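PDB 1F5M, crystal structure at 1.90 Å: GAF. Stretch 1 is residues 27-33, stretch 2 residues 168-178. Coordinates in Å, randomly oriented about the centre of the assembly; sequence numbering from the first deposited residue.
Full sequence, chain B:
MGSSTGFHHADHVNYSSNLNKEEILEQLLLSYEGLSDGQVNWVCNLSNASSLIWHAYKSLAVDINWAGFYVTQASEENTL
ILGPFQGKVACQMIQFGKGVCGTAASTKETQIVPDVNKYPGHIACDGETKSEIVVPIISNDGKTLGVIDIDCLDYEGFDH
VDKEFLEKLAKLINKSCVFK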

ATOM      1  N   GLN B  27     -20.024  -5.080   3.035  1.00 31.37           N
ATOM      2  CA  GLN B  27     -19.258  -6.035   2.229  1.00 32.09           C
ATOM      3  C   GLN B  27     -17.776  -5.893   2.488  1.00 29.97           C
ATOM      4  O   GLN B  27     -17.018  -6.851   2.336  1.00 29.75           O
ATOM      5  CB  GLN B  27     -19.485  -5.804   0.736  1.00 33.71           C
ATOM      6  CG  GLN B  27     -20.468  -6.775   0.110  1.00 39.19           C
ATOM      7  CD  GLN B  27     -20.827  -6.399  -1.324  1.00 43.31           C
ATOM      8  OE1 GLN B  27     -19.939  -6.087  -2.149  1.00 43.34           O
ATOM      9  NE2 GLN B  27     -22.139  -6.432  -1.639  1.00 43.68           N
ATOM     10  N   LEU B  28     -17.351  -4.680   2.822  1.00 28.87           N
ATOM     11  CA  LEU B  28     -15.935  -4.456   3.075  1.00 26.48           C
ATOM     12  C   LEU B  28     -15.564  -5.145   4.369  1.00 25.56           C
ATOM     13  O   LEU B  28     -14.550  -5.828   4.421  1.00 25.10           O
ATOM     14  CB  LEU B  28     -15.607  -2.954   3.157  1.00 25.07           C
ATOM     15  CG  LEU B  28     -14.133  -2.592   3.372  1.00 24.03           C
ATOM     16  CD1 LEU B  28     -13.888  -1.257   2.789  1.00 24.53           C
ATOM     17  CD2 LEU B  28     -13.754  -2.596   4.850  1.00 24.07           C
ATOM     18  N   LEU B  29     -16.375  -4.979   5.413  1.00 23.21           N
ATOM     19  CA  LEU B  29     -16.086  -5.621   6.711  1.00 23.78           C
ATOM     20  C   LEU B  29     -15.994  -7.141   6.525  1.00 25.74           C
ATOM     21  O   LEU B  29     -15.091  -7.790   7.102  1.00 25.82           O
ATOM     22  CB  LEU B  29     -17.177  -5.274   7.740  1.00 23.38           C
ATOM     23  CG  LEU B  29     -17.279  -3.794   8.189  1.00 23.93           C
ATOM     24  CD1 LEU B  29     -18.434  -3.672   9.171  1.00 23.52           C
ATOM     25  CD2 LEU B  29     -15.952  -3.267   8.825  1.00 22.30           C
ATOM     26  N   LEU B  30     -16.905  -7.711   5.715  1.00 25.90           N
ATOM     27  CA  LEU B  30     -16.907  -9.163   5.451  1.00 26.75           C
ATOM     28  C   LEU B  30     -15.665  -9.564   4.643  1.00 25.96           C
ATOM     29  O   LEU B  30     -15.073 -10.598   4.909  1.00 27.82           O
ATOM     30  CB  LEU B  30     -18.162  -9.582   4.689  1.00 28.59           C
ATOM     31  CG  LEU B  30     -19.449  -9.426   5.511  1.00 31.56           C
ATOM     32  CD1 LEU B  30     -20.658  -9.820   4.672  1.00 34.12           C
ATOM     33  CD2 LEU B  30     -19.337 -10.302   6.765  1.00 30.10           C
ATOM     34  N   SER B  31     -15.276  -8.758   3.655  1.00 23.86           N
ATOM     35  CA  SER B  31     -14.071  -9.076   2.880  1.00 22.79           C
ATOM     36  C   SER B  31     -12.829  -8.988   3.790  1.00 23.39           C
ATOM     37  O   SER B  31     -11.941  -9.812   3.716  1.00 24.54           O
ATOM     38  CB  SER B  31     -13.893  -8.105   1.707  1.00 20.74           C
ATOM     39  OG  SER B  31     -14.833  -8.318   0.652  1.00 23.60           O
ATOM     40  N   TYR B  32     -12.742  -7.971   4.635  1.00 23.53           N
ATOM     41  CA  TYR B  32     -11.575  -7.855   5.487  1.00 23.73           C
ATOM     42  C   TYR B  32     -11.453  -9.090   6.377  1.00 25.68           C
ATOM     43  O   TYR B  32     -10.365  -9.619   6.584  1.00 25.23           O
ATOM     44  CB  TYR B  32     -11.641  -6.599   6.359  1.00 23.18           C
ATOM     45  CG  TYR B  32     -10.508  -6.566   7.341  1.00 20.58           C
ATOM     46  CD1 TYR B  32      -9.267  -6.101   6.953  1.00 20.90           C
ATOM     47  CD2 TYR B  32     -10.637  -7.153   8.605  1.00 20.29           C
ATOM     48  CE1 TYR B  32      -8.181  -6.214   7.760  1.00 18.98           C
ATOM     49  CE2 TYR B  32      -9.535  -7.285   9.440  1.00 22.84           C
ATOM     50  CZ  TYR B  32      -8.302  -6.809   8.990  1.00 20.32           C
ATOM     51  OH  TYR B  32      -7.181  -6.970   9.730  1.00 19.33           O
ATOM     52  N   GLU B  33     -12.578  -9.542   6.916  1.00 27.20           N
ATOM     53  CA  GLU B  33     -12.606 -10.715   7.783  1.00 27.45           C
ATOM     54  C   GLU B  33     -12.124 -11.962   7.017  1.00 25.80           C
ATOM     55  O   GLU B  33     -11.285 -12.718   7.487  1.00 25.05           O
ATOM     56  CB  GLU B  33     -14.043 -10.894   8.280  1.00 32.49           C
ATOM     57  CG  GLU B  33     -14.340 -12.141   9.119  1.00 39.23           C
ATOM     58  CD  GLU B  33     -15.812 -12.159   9.569  1.00 42.48           C
ATOM     59  OE1 GLU B  33     -16.248 -11.140  10.189  1.00 44.35           O
ATOM     60  OE2 GLU B  33     -16.511 -13.170   9.293  1.00 43.62           O
ATOM     61  N   LYS B 168     -15.592   0.009  13.326  1.00 23.10           N
ATOM     62  CA  LYS B 168     -15.849  -1.431  13.409  1.00 24.87           C
ATOM     63  C   LYS B 168     -14.643  -2.135  12.780  1.00 25.51           C
ATOM     64  O   LYS B 168     -14.169  -3.166  13.278  1.00 24.42           O
ATOM     65  CB  LYS B 168     -17.059  -1.827  12.597  1.00 26.14           C
ATOM     66  CG  LYS B 168     -18.400  -1.543  13.268  1.00 28.31           C
ATOM     67  CD  LYS B 168     -19.550  -1.715  12.250  1.00 30.87           C
ATOM     68  CE  LYS B 168     -20.894  -1.444  12.930  1.00 32.54           C
ATOM     69  NZ  LYS B 168     -22.039  -1.483  11.983  1.00 34.23           N
ATOM     70  N   LEU B 169     -14.150  -1.534  11.700  1.00 21.20           N
ATOM     71  CA  LEU B 169     -13.012  -2.083  10.977  1.00 21.28           C
ATOM     72  C   LEU B 169     -11.759  -2.083  11.838  1.00 21.04           C
ATOM     73  O   LEU B 169     -10.952  -3.009  11.761  1.00 23.31           O
ATOM     74  CB  LEU B 169     -12.742  -1.276   9.698  1.00 20.04           C
ATOM     75  CG  LEU B 169     -11.526  -1.751   8.858  1.00 20.03           C
ATOM     76  CD1 LEU B 169     -11.749  -3.207   8.395  1.00 19.32           C
ATOM     77  CD2 LEU B 169     -11.374  -0.834   7.631  1.00 21.81           C
ATOM     78  N   ALA B 170     -11.584  -1.023  12.615  1.00 20.55           N
ATOM     79  CA  ALA B 170     -10.447  -0.876  13.484  1.00 21.33           C
ATOM     80  C   ALA B 170     -10.490  -1.988  14.531  1.00 24.08           C
ATOM     81  O   ALA B 170      -9.463  -2.534  14.911  1.00 26.02           O
ATOM     82  CB  ALA B 170     -10.459   0.556  14.163  1.00 21.56           C
ATOM     83  N   LYS B 171     -11.681  -2.320  15.010  1.00 25.87           N
ATOM     84  CA  LYS B 171     -11.790  -3.390  16.005  1.00 26.63           C
ATOM     85  C   LYS B 171     -11.429  -4.767  15.400  1.00 26.21           C
ATOM     86  O   LYS B 171     -10.809  -5.615  16.062  1.00 25.90           O
ATOM     87  CB  LYS B 171     -13.201  -3.401  16.600  1.00 25.80           C
ATOM     88  CG  LYS B 171     -13.451  -2.248  17.550  1.00 28.01           C
ATOM     89  CD  LYS B 171     -14.890  -2.262  18.029  1.00 30.92           C
ATOM     90  CE  LYS B 171     -15.174  -1.064  18.936  1.00 34.83           C
ATOM     91  NZ  LYS B 171     -14.857   0.251  18.247  1.00 38.02           N
ATOM     92  N   LEU B 172     -11.784  -4.958  14.138  1.00 24.49           N
ATOM     93  CA  LEU B 172     -11.511  -6.207  13.434  1.00 25.51           C
ATOM     94  C   LEU B 172     -10.023  -6.345  13.153  1.00 24.72           C
ATOM     95  O   LEU B 172      -9.485  -7.476  13.046  1.00 26.06           O
ATOM     96  CB  LEU B 172     -12.281  -6.267  12.092  1.00 23.67           C
ATOM     97  CG  LEU B 172     -13.784  -6.492  12.087  1.00 24.82           C
ATOM     98  CD1 LEU B 172     -14.311  -6.561  10.663  1.00 21.77           C
ATOM     99  CD2 LEU B 172     -14.097  -7.772  12.833  1.00 27.50           C
ATOM    100  N   ILE B 173      -9.364  -5.199  13.006  1.00 24.24           N
ATOM    101  CA  ILE B 173      -7.935  -5.155  12.741  1.00 23.39           C
ATOM    102  C   ILE B 173      -7.239  -5.532  14.041  1.00 26.22           C
ATOM    103  O   ILE B 173      -6.313  -6.365  14.058  1.00 23.64           O
ATOM    104  CB  ILE B 173      -7.511  -3.722  12.288  1.00 24.45           C
ATOM    105  CG1 ILE B 173      -7.859  -3.552  10.805  1.00 21.05           C
ATOM    106  CG2 ILE B 173      -6.028  -3.458  12.567  1.00 20.58           C
ATOM    107  CD1 ILE B 173      -7.644  -2.175  10.264  1.00 23.25           C
ATOM    108  N   ASN B 174      -7.691  -4.934  15.139  1.00 27.26           N
ATOM    109  CA  ASN B 174      -7.088  -5.249  16.442  1.00 28.23           C
ATOM    110  C   ASN B 174      -7.158  -6.754  16.771  1.00 29.11           C
ATOM    111  O   ASN B 174      -6.192  -7.334  17.299  1.00 30.86           O
ATOM    112  CB  ASN B 174      -7.791  -4.502  17.558  1.00 27.94           C
ATOM    113  CG  ASN B 174      -7.330  -4.962  18.931  1.00 29.01           C
ATOM    114  OD1 ASN B 174      -8.151  -5.360  19.765  1.00 30.32           O
ATOM    115  ND2 ASN B 174      -6.014  -4.904  19.179  1.00 24.14           N
ATOM    116  N   LYS B 175      -8.304  -7.374  16.482  1.00 29.74           N
ATOM    117  CA  LYS B 175      -8.496  -8.795  16.784  1.00 30.45           C
ATOM    118  C   LYS B 175      -7.837  -9.716  15.785  1.00 30.33           C
ATOM    119  O   LYS B 175      -7.633 -10.900  16.071  1.00 29.42           O
ATOM    120  CB  LYS B 175      -9.988  -9.155  16.814  1.00 33.05           C
ATOM    121  CG  LYS B 175     -10.813  -8.337  17.791  1.00 36.52           C
ATOM    122  CD  LYS B 175     -12.184  -8.024  17.173  1.00 41.39           C
ATOM    123  CE  LYS B 175     -13.191  -9.158  17.355  1.00 42.90           C
ATOM    124  NZ  LYS B 175     -13.620  -9.260  18.806  1.00 44.28           N
ATOM    125  N   SER B 176      -7.532  -9.197  14.600  1.00 28.67           N
ATOM    126  CA  SER B 176      -6.952 -10.026  13.556  1.00 27.47           C
ATOM    127  C   SER B 176      -5.462  -9.841  13.360  1.00 27.60           C
ATOM    128  O   SER B 176      -4.797 -10.664  12.710  1.00 27.84           O
ATOM    129  CB  SER B 176      -7.686  -9.760  12.219  1.00 28.89           C
ATOM    130  OG  SER B 176      -7.395  -8.474  11.687  1.00 25.57           O
ATOM    131  N   CYS B 177      -4.927  -8.759  13.890  1.00 27.49           N
ATOM    132  CA  CYS B 177      -3.519  -8.492  13.701  1.00 28.55           C
ATOM    133  C   CYS B 177      -2.766  -8.496  15.004  1.00 30.67           C
ATOM    134  O   CYS B 177      -3.318  -8.230  16.078  1.00 34.18           O
ATOM    135  CB  CYS B 177      -3.310  -7.130  13.044  1.00 23.70           C
ATOM    136  SG  CYS B 177      -4.167  -6.855  11.474  1.00 25.23           S
ATOM    137  N   VAL B 178      -1.486  -8.801  14.895  1.00 31.83           N
ATOM    138  CA  VAL B 178      -0.594  -8.785  16.029  1.00 32.34           C
ATOM    139  C   VAL B 178       0.416  -7.689  15.681  1.00 32.87           C
ATOM    140  O   VAL B 178       1.207  -7.803  14.742  1.00 35.01           O
ATOM    141  CB  VAL B 178       0.126 -10.128  16.211  1.00 32.53           C
ATOM    142  CG1 VAL B 178       1.270  -9.964  17.205  1.00 33.16           C
ATOM    143  CG2 VAL B 178      -0.847 -11.185  16.742  1.00 33.57           C
TER

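L29 forms the apolar centre together with L169 and L172. The CA-to-CB bond of L29 points sideways, but its m,t rotamer brings the end of the side chain nearer to the second helix. CD2 of L29 thereby reaches CB of L169 at 3.9 Å and CD1 of L172 at 4.1 Å, so that a single methyl touches residues on successive turns. L172 points toward the first helix, and its CD1 also lies 3.8 Å from the backbone O of L29. L29 and L169 are buried, and leucine suits this apolar interior. To one flank, L28 adds a lighter contact, CD2 to CD2 of L169 at 4.1 Å. On another, CD1 of L29 meets CD of K168 at 3.8 Å; the aliphatic part of this exposed lysine covers the leucine while its extended chain leads the end away, leaving the amine clear of the contact.

Y32, also buried, has the largest area covered by the other stretch, 110 Å². Its CA-to-CB bond points toward that helix, and with chi1 at 174° the side chain enters a hole formed by L169, L172, I173 and S176. CD1 of L169 approaches CG of Y32 at 3.7 Å and lies 4.2 Å from the ring centroid, 29° off the normal, an off-centre CH-pi contact. Further along the ring, CE2 of Y32 is 4.0 Å from CB of L172, and CZ of Y32 is 3.8 Å from CG1 of I173, a buried isoleucine whose aliphatic side chain suits the apolar wall. A long, flat side chain suits the place of Y32, since its carbons pack against aliphatic groups while its hydroxyl reaches the polar edge.

There, OH of Y32 donates a very short hydrogen bond, 2.5 Å, to OG of S176. The serine, with chi1 at 70°, donates in turn to the backbone O of L172 at 2.7 Å, so the two bonds run in sequence from the tyrosine to a carbonyl one turn back. The same carbonyl O of L172 lies at the ring edge, 3.6 Å from CE2 of Y32. Small and directed toward the first helix, S176 can serve both partners. SG of C177, 3.5 Å from OH of Y32, borders this polar end.

The helix of stretch 1 and the helical part of stretch 2 run nearly parallel, at 6° between N-to-C directions, with axes 10.5 Å apart at closest approach. The nearest CA atoms, of L29 and L169, are 6.3 Å apart: the backbones stay apart, and every close contact involves at least one side chain. The contact buries 414 Å², both sides summed.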